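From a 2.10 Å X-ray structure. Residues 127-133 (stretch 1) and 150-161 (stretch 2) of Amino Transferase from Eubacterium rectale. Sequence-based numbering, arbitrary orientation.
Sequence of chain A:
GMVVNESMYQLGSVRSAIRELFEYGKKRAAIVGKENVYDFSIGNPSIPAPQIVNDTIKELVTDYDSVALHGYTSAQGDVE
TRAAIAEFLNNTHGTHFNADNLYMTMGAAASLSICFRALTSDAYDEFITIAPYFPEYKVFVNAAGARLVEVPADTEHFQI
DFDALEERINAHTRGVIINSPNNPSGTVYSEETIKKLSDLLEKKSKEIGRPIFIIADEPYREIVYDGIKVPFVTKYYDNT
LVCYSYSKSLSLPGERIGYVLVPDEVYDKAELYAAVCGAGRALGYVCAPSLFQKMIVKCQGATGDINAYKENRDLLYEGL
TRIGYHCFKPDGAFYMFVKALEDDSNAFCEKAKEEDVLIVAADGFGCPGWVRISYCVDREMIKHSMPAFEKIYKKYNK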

ATOM      1  N   PHE A 127       6.543  18.365 -11.529  1.00 31.50           N
ATOM      2  CA  PHE A 127       5.094  18.216 -11.555  1.00 32.07           C
ATOM      3  C   PHE A 127       4.513  19.521 -11.011  1.00 32.83           C
ATOM      4  O   PHE A 127       4.975  20.038  -9.979  1.00 31.92           O
ATOM      5  N   ILE A 128       3.513  20.049 -11.723  1.00 32.56           N
ATOM      6  CA  ILE A 128       2.893  21.321 -11.424  1.00 31.12           C
ATOM      7  C   ILE A 128       1.603  21.099 -10.652  1.00 31.34           C
ATOM      8  O   ILE A 128       0.777  20.261 -11.039  1.00 30.22           O
ATOM      9  N   THR A 129       1.448  21.857  -9.571  1.00 31.35           N
ATOM     10  CA  THR A 129       0.199  21.861  -8.754  1.00 31.44           C
ATOM     11  C   THR A 129      -0.340  23.298  -8.866  1.00 31.79           C
ATOM     12  O   THR A 129       0.446  24.249  -9.082  1.00 31.35           O
ATOM     13  N   ILE A 130      -1.669  23.431  -8.823  1.00 32.34           N
ATOM     14  CA  ILE A 130      -2.357  24.722  -8.935  1.00 32.25           C
ATOM     15  C   ILE A 130      -2.818  25.065  -7.521  1.00 32.56           C
ATOM     16  O   ILE A 130      -3.636  24.338  -6.948  1.00 30.69           O
ATOM     17  N   ALA A 131      -2.278  26.150  -6.962  1.00 33.95           N
ATOM     18  CA  ALA A 131      -2.631  26.605  -5.615  1.00 33.68           C
ATOM     19  C   ALA A 131      -4.085  27.143  -5.581  1.00 34.05           C
ATOM     20  O   ALA A 131      -4.561  27.632  -6.592  1.00 35.77           O
ATOM     21  N   PRO A 132      -4.814  26.980  -4.450  1.00 34.00           N
ATOM     22  CA  PRO A 132      -4.379  26.298  -3.237  1.00 34.01           C
ATOM     23  C   PRO A 132      -4.421  24.793  -3.452  1.00 34.64           C
ATOM     24  O   PRO A 132      -5.308  24.305  -4.168  1.00 35.20           O
ATOM     25  N   TYR A 133      -3.487  24.067  -2.836  1.00 34.96           N
ATOM     26  CA  TYR A 133      -3.367  22.622  -3.079  1.00 35.49           C
ATOM     27  C   TYR A 133      -3.108  21.766  -1.835  1.00 35.76           C
ATOM     28  O   TYR A 133      -2.673  22.263  -0.799  1.00 36.21           O
ATOM     29  N   GLU A 150       4.603  25.154  -7.938  1.00 36.53           N
ATOM     30  CA  GLU A 150       3.304  25.717  -7.584  1.00 36.91           C
ATOM     31  C   GLU A 150       2.905  26.840  -8.506  1.00 35.95           C
ATOM     32  O   GLU A 150       3.699  27.756  -8.710  1.00 33.09           O
ATOM     33  N   VAL A 151       1.674  26.778  -9.036  1.00 35.45           N
ATOM     34  CA  VAL A 151       1.109  27.902  -9.779  1.00 35.31           C
ATOM     35  C   VAL A 151       0.363  28.757  -8.734  1.00 36.01           C
ATOM     36  O   VAL A 151      -0.475  28.207  -7.977  1.00 37.45           O
ATOM     37  N   PRO A 152       0.690  30.078  -8.632  1.00 36.98           N
ATOM     38  CA  PRO A 152      -0.044  30.964  -7.700  1.00 36.49           C
ATOM     39  C   PRO A 152      -1.563  30.961  -7.922  1.00 35.01           C
ATOM     40  O   PRO A 152      -2.029  30.857  -9.065  1.00 34.40           O
ATOM     41  N   ALA A 153      -2.306  31.083  -6.830  1.00 34.40           N
ATOM     42  CA  ALA A 153      -3.757  30.977  -6.868  1.00 35.41           C
ATOM     43  C   ALA A 153      -4.475  32.079  -7.663  1.00 36.37           C
ATOM     44  O   ALA A 153      -4.013  33.227  -7.738  1.00 36.13           O
ATOM     45  N   ASP A 154      -5.575  31.666  -8.295  1.00 35.83           N
ATOM     46  CA  ASP A 154      -6.549  32.560  -8.892  1.00 35.80           C
ATOM     47  C   ASP A 154      -7.472  32.798  -7.701  1.00 36.89           C
ATOM     48  O   ASP A 154      -8.389  32.024  -7.453  1.00 35.95           O
ATOM     49  N   THR A 155      -7.217  33.860  -6.951  1.00 38.55           N
ATOM     50  CA  THR A 155      -8.065  34.196  -5.788  1.00 40.96           C
ATOM     51  C   THR A 155      -9.387  34.889  -6.178  1.00 43.19           C
ATOM     52  O   THR A 155     -10.242  35.075  -5.313  1.00 42.80           O
ATOM     53  N   GLU A 156      -9.559  35.252  -7.459  1.00 45.18           N
ATOM     54  CA  GLU A 156     -10.791  35.877  -7.949  1.00 47.82           C
ATOM     55  C   GLU A 156     -11.883  34.807  -8.070  1.00 46.51           C
ATOM     56  O   GLU A 156     -12.917  34.923  -7.428  1.00 48.00           O
ATOM     57  N   HIS A 157     -11.617  33.748  -8.839  1.00 45.15           N
ATOM     58  CA  HIS A 157     -12.589  32.642  -9.082  1.00 42.86           C
ATOM     59  C   HIS A 157     -12.162  31.215  -8.673  1.00 41.77           C
ATOM     60  O   HIS A 157     -12.990  30.311  -8.735  1.00 41.89           O
ATOM     61  N   PHE A 158     -10.909  31.023  -8.237  1.00 40.77           N
ATOM     62  CA  PHE A 158     -10.347  29.701  -7.884  1.00 39.71           C
ATOM     63  C   PHE A 158     -10.416  28.663  -9.018  1.00 37.82           C
ATOM     64  O   PHE A 158     -10.748  27.488  -8.801  1.00 35.66           O
ATOM     65  N   GLN A 159     -10.096  29.156 -10.225  1.00 35.99           N
ATOM     66  CA  GLN A 159      -9.962  28.354 -11.425  1.00 35.35           C
ATOM     67  C   GLN A 159      -8.431  28.293 -11.643  1.00 35.12           C
ATOM     68  O   GLN A 159      -7.695  28.027 -10.680  1.00 36.28           O
ATOM     69  N   ILE A 160      -7.941  28.549 -12.850  1.00 34.68           N
ATOM     70  CA  ILE A 160      -6.503  28.483 -13.133  1.00 33.68           C
ATOM     71  C   ILE A 160      -6.062  29.797 -13.739  1.00 33.76           C
ATOM     72  O   ILE A 160      -6.732  30.323 -14.609  1.00 32.91           O
ATOM     73  N   ASP A 161      -4.940  30.326 -13.244  1.00 34.91           N
ATOM     74  CA  ASP A 161      -4.288  31.496 -13.843  1.00 34.56           C
ATOM     75  C   ASP A 161      -3.443  30.878 -14.963  1.00 34.88           C
ATOM     76  O   ASP A 161      -2.313  30.429 -14.725  1.00 35.83           O
TER

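The two stretches meet as neighbouring parallel strands. Thr129 pairs with Glu150 (CA to CA 5.1 Å) and Ile130 with Val151 (CA to CA 4.8 Å), and together the stretches bury 533 Å² of surface, counting both sides. Since successive strand residues face opposite sides of a sheet, this register puts Thr129 and Glu150 on one face, Ile130 and Val151 on the other.

Phe127 takes no part: its side chain (chi1 -68°, m) comes no closer to stretch 2 than 8.6 Å, from Phe127 CB to Glu150 N. Contact begins at Ile128, whose CA-to-CB bond runs sideways to the partner. With chi1 m and chi2 t, it sets its CG2 3.4 Å from Val151 CG2, a tight apolar contact.

At Thr129 the backbone does most of the work. Val151 N donates to Thr129 O at 2.8 Å with an N-H...O angle of 164°, close to linear, and the same oxygen receives a CA-H...O contact from Glu150 CA at 3.5 Å. The side chain, chi1 t, adds a looser approach of Thr129 CG2 to Glu150 CG at 4.0 Å.

Ile130 adopts the m, m rotamer. Its CB belongs to the face shared with Val151, but the end of the side chain comes nearer to stretch 2: Ile130 CD1 lies 3.6 Å from Val151 CG2. Val151, at chi1 t, therefore has its CG2 within packing distance of both Ile128 and Ile130. Ile130 CG2 reaches further along stretch 2, lying 4.1 Å from Ile160 CG1, where Ile160 (m, t) extends the apolar cluster beyond the strand pairing.

Past the strand, Ala131 N donates to Val151 O at 2.9 Å and 158°, continuing the backbone ladder. The Ala131 CB bond points toward stretch 2, and the methyl carbon Ala131 CB lies 4.2 Å from Ala153 CB. Ala131 O receives a CA-H...O contact from Ala153 CA at 3.5 Å. Ala131 O also lies 2.8 Å from the oxygen of water 1, and that water oxygen accepts from Asp154 N at 2.9 Å and lies 2.8 Å from Gln159 O, so one solvent molecule links the turn of stretch 2 to stretch 1. That turn is held by Asp154 (chi1 t), whose OD2 accepts from Gln159 N at 2.9 Å and whose OD1 accepts from His157 N at 3.2 Å.

A cis peptide bond precedes Pro132, whose ring has C-gamma endo pucker. Pro132 CD approaches Ala153 CB at 4.1 Å and Phe158 CD1 at 3.8 Å; the latter contact is at the edge of the Phe158 ring, near its plane. The CA-to-CB bond of Phe158 runs sideways, but with chi1 m its ring end comes nearer to stretch 1.

Tyr133 (chi1 72°, p) points its CB toward stretch 2. Tyr133 OH donates to Glu150 OE2 over a very short 2.4 Å, with the carboxylate oxygen at the ring's edge near its plane. Glu150, extended by chi1 m and chi2 t, brings its end closer to stretch 1 and so reaches the hydroxyl.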

ATOM      1  CB  PHE A 127       4.613  16.992 -10.772  1.00 33.17           C
ATOM      2  CG  PHE A 127       5.015  15.703 -11.408  1.00 36.70           C
ATOM      3  CD1 PHE A 127       4.203  15.104 -12.387  1.00 36.96           C
ATOM      4  CD2 PHE A 127       6.230  15.095 -11.070  1.00 35.88           C
ATOM      5  CE1 PHE A 127       4.601  13.889 -13.019  1.00 36.56           C
ATOM      6  CE2 PHE A 127       6.626  13.889 -11.679  1.00 34.27           C
ATOM      7  CZ  PHE A 127       5.806  13.273 -12.646  1.00 27.19           C
ATOM      8  CB  ILE A 128       2.566  22.128 -12.703  1.00 30.87           C
ATOM      9  CG1 ILE A 128       3.837  22.551 -13.440  1.00 33.40           C
ATOM     10  CG2 ILE A 128       1.784  23.414 -12.391  1.00 32.03           C
ATOM     11  CD1 ILE A 128       3.523  23.289 -14.709  1.00 32.17           C
ATOM     12  CB  THR A 129       0.437  21.395  -7.315  1.00 31.05           C
ATOM     13  OG1 THR A 129      -0.822  21.262  -6.623  1.00 36.16           O
ATOM     14  CG2 THR A 129       1.330  22.354  -6.543  1.00 29.89           C
ATOM     15  CB  ILE A 130      -3.582  24.662  -9.912  1.00 32.76           C
ATOM     16  CG1 ILE A 130      -3.211  24.015 -11.255  1.00 36.55           C
ATOM     17  CG2 ILE A 130      -4.157  26.070 -10.181  1.00 28.36           C
ATOM     18  CD1 ILE A 130      -2.134  24.733 -12.000  1.00 35.50           C
ATOM     19  CB  ALA A 131      -1.664  27.672  -5.113  1.00 34.28           C
ATOM     20  CB  PRO A 132      -5.398  26.740  -2.206  1.00 34.20           C
ATOM     21  CG  PRO A 132      -6.652  26.927  -3.000  1.00 34.24           C
ATOM     22  CD  PRO A 132      -6.203  27.468  -4.319  1.00 33.57           C
ATOM     23  CB  TYR A 133      -2.270  22.388  -4.135  1.00 34.51           C
ATOM     24  CG  TYR A 133      -0.866  22.624  -3.625  1.00 35.54           C
ATOM     25  CD1 TYR A 133      -0.340  23.908  -3.521  1.00 35.81           C
ATOM     26  CD2 TYR A 133      -0.069  21.547  -3.217  1.00 37.74           C
ATOM     27  CE1 TYR A 133       0.937  24.123  -2.995  1.00 35.21           C
ATOM     28  CE2 TYR A 133       1.198  21.737  -2.698  1.00 37.52           C
ATOM     29  CZ  TYR A 133       1.712  23.020  -2.600  1.00 39.46           C
ATOM     30  OH  TYR A 133       2.977  23.150  -2.099  1.00 37.05           O
ATOM     31  CB  GLU A 150       3.330  26.314  -6.172  1.00 36.83           C
ATOM     32  CG  GLU A 150       3.651  25.326  -5.082  1.00 41.99           C
ATOM     33  CD  GLU A 150       3.662  25.935  -3.680  1.00 40.03           C
ATOM     34  OE1 GLU A 150       3.223  27.090  -3.487  1.00 45.75           O
ATOM     35  OE2 GLU A 150       4.077  25.211  -2.752  1.00 47.52           O
ATOM     36  CB  VAL A 151       0.177  27.484 -10.915  1.00 35.13           C
ATOM     37  CG1 VAL A 151      -0.406  28.732 -11.607  1.00 26.74           C
ATOM     38  CG2 VAL A 151       0.923  26.618 -11.913  1.00 31.55           C
ATOM     39  CB  PRO A 152       0.538  32.351  -7.982  1.00 36.32           C
ATOM     40  CG  PRO A 152       1.868  32.086  -8.519  1.00 40.00           C
ATOM     41  CD  PRO A 152       1.775  30.817  -9.309  1.00 37.05           C
ATOM     42  CB  ALA A 153      -4.345  30.917  -5.429  1.00 34.64           C
ATOM     43  CB  ASP A 154      -7.303  31.879 -10.037  1.00 35.78           C
ATOM     44  CG  ASP A 154      -8.586  32.589 -10.419  1.00 35.77           C
ATOM     45  OD1 ASP A 154      -8.695  33.810 -10.189  1.00 39.54           O
ATOM     46  OD2 ASP A 154      -9.506  31.906 -10.935  1.00 36.12           O
ATOM     47  CB  THR A 155      -7.282  35.028  -4.745  1.00 40.83           C
ATOM     48  OG1 THR A 155      -6.647  36.123  -5.406  1.00 43.36           O
ATOM     49  CG2 THR A 155      -6.202  34.151  -4.051  1.00 36.88           C
ATOM     50  CB  GLU A 156     -10.553  36.627  -9.280  1.00 48.01           C
ATOM     51  CG  GLU A 156      -9.531  37.786  -9.160  1.00 52.21           C
ATOM     52  CD  GLU A 156      -9.188  38.499 -10.489  1.00 53.28           C
ATOM     53  OE1 GLU A 156      -9.255  37.887 -11.589  1.00 62.60           O
ATOM     54  OE2 GLU A 156      -8.802  39.694 -10.424  1.00 66.11           O
ATOM     55  CB  HIS A 157     -12.956  32.622 -10.578  1.00 43.21           C
ATOM     56  CG  HIS A 157     -13.569  33.895 -11.068  1.00 43.02           C
ATOM     57  ND1 HIS A 157     -14.885  34.229 -10.824  1.00 44.80           N
ATOM     58  CD2 HIS A 157     -13.045  34.919 -11.785  1.00 45.06           C
ATOM     59  CE1 HIS A 157     -15.146  35.404 -11.369  1.00 47.72           C
ATOM     60  NE2 HIS A 157     -14.045  35.846 -11.956  1.00 45.65           N
ATOM     61  CB  PHE A 158     -10.864  29.202  -6.534  1.00 40.18           C
ATOM     62  CG  PHE A 158     -10.396  30.044  -5.387  1.00 43.70           C
ATOM     63  CD1 PHE A 158      -9.091  29.906  -4.900  1.00 42.70           C
ATOM     64  CD2 PHE A 158     -11.229  31.018  -4.827  1.00 41.25           C
ATOM     65  CE1 PHE A 158      -8.631  30.714  -3.833  1.00 42.64           C
ATOM     66  CE2 PHE A 158     -10.775  31.831  -3.771  1.00 39.95           C
ATOM     67  CZ  PHE A 158      -9.476  31.675  -3.274  1.00 36.79           C
ATOM     68  CB  GLN A 159     -10.774  28.956 -12.585  1.00 34.15           C
ATOM     69  CG  GLN A 159     -12.292  28.990 -12.347  1.00 35.87           C
ATOM     70  CD  GLN A 159     -12.971  27.612 -12.432  1.00 37.05           C
ATOM     71  OE1 GLN A 159     -12.786  26.850 -13.409  1.00 30.98           O
ATOM     72  NE2 GLN A 159     -13.815  27.317 -11.440  1.00 28.55           N
ATOM     73  CB  ILE A 160      -6.176  27.321 -14.103  1.00 33.83           C
ATOM     74  CG1 ILE A 160      -6.616  25.970 -13.482  1.00 34.06           C
ATOM     75  CG2 ILE A 160      -4.677  27.317 -14.466  1.00 33.89           C
ATOM     76  CD1 ILE A 160      -6.301  24.728 -14.326  1.00 32.23           C
ATOM     77  CB  ASP A 161      -3.437  32.228 -12.796  1.00 33.86           C
ATOM     78  CG  ASP A 161      -2.665  33.410 -13.359  1.00 33.16           C
ATOM     79  OD1 ASP A 161      -2.411  33.515 -14.594  1.00 29.94           O
ATOM     80  OD2 ASP A 161      -2.238  34.220 -12.524  1.00 31.13           O
TER
HETATM   81  O   HOH W   1      -5.906  28.788  -8.726  1.00 23.70           O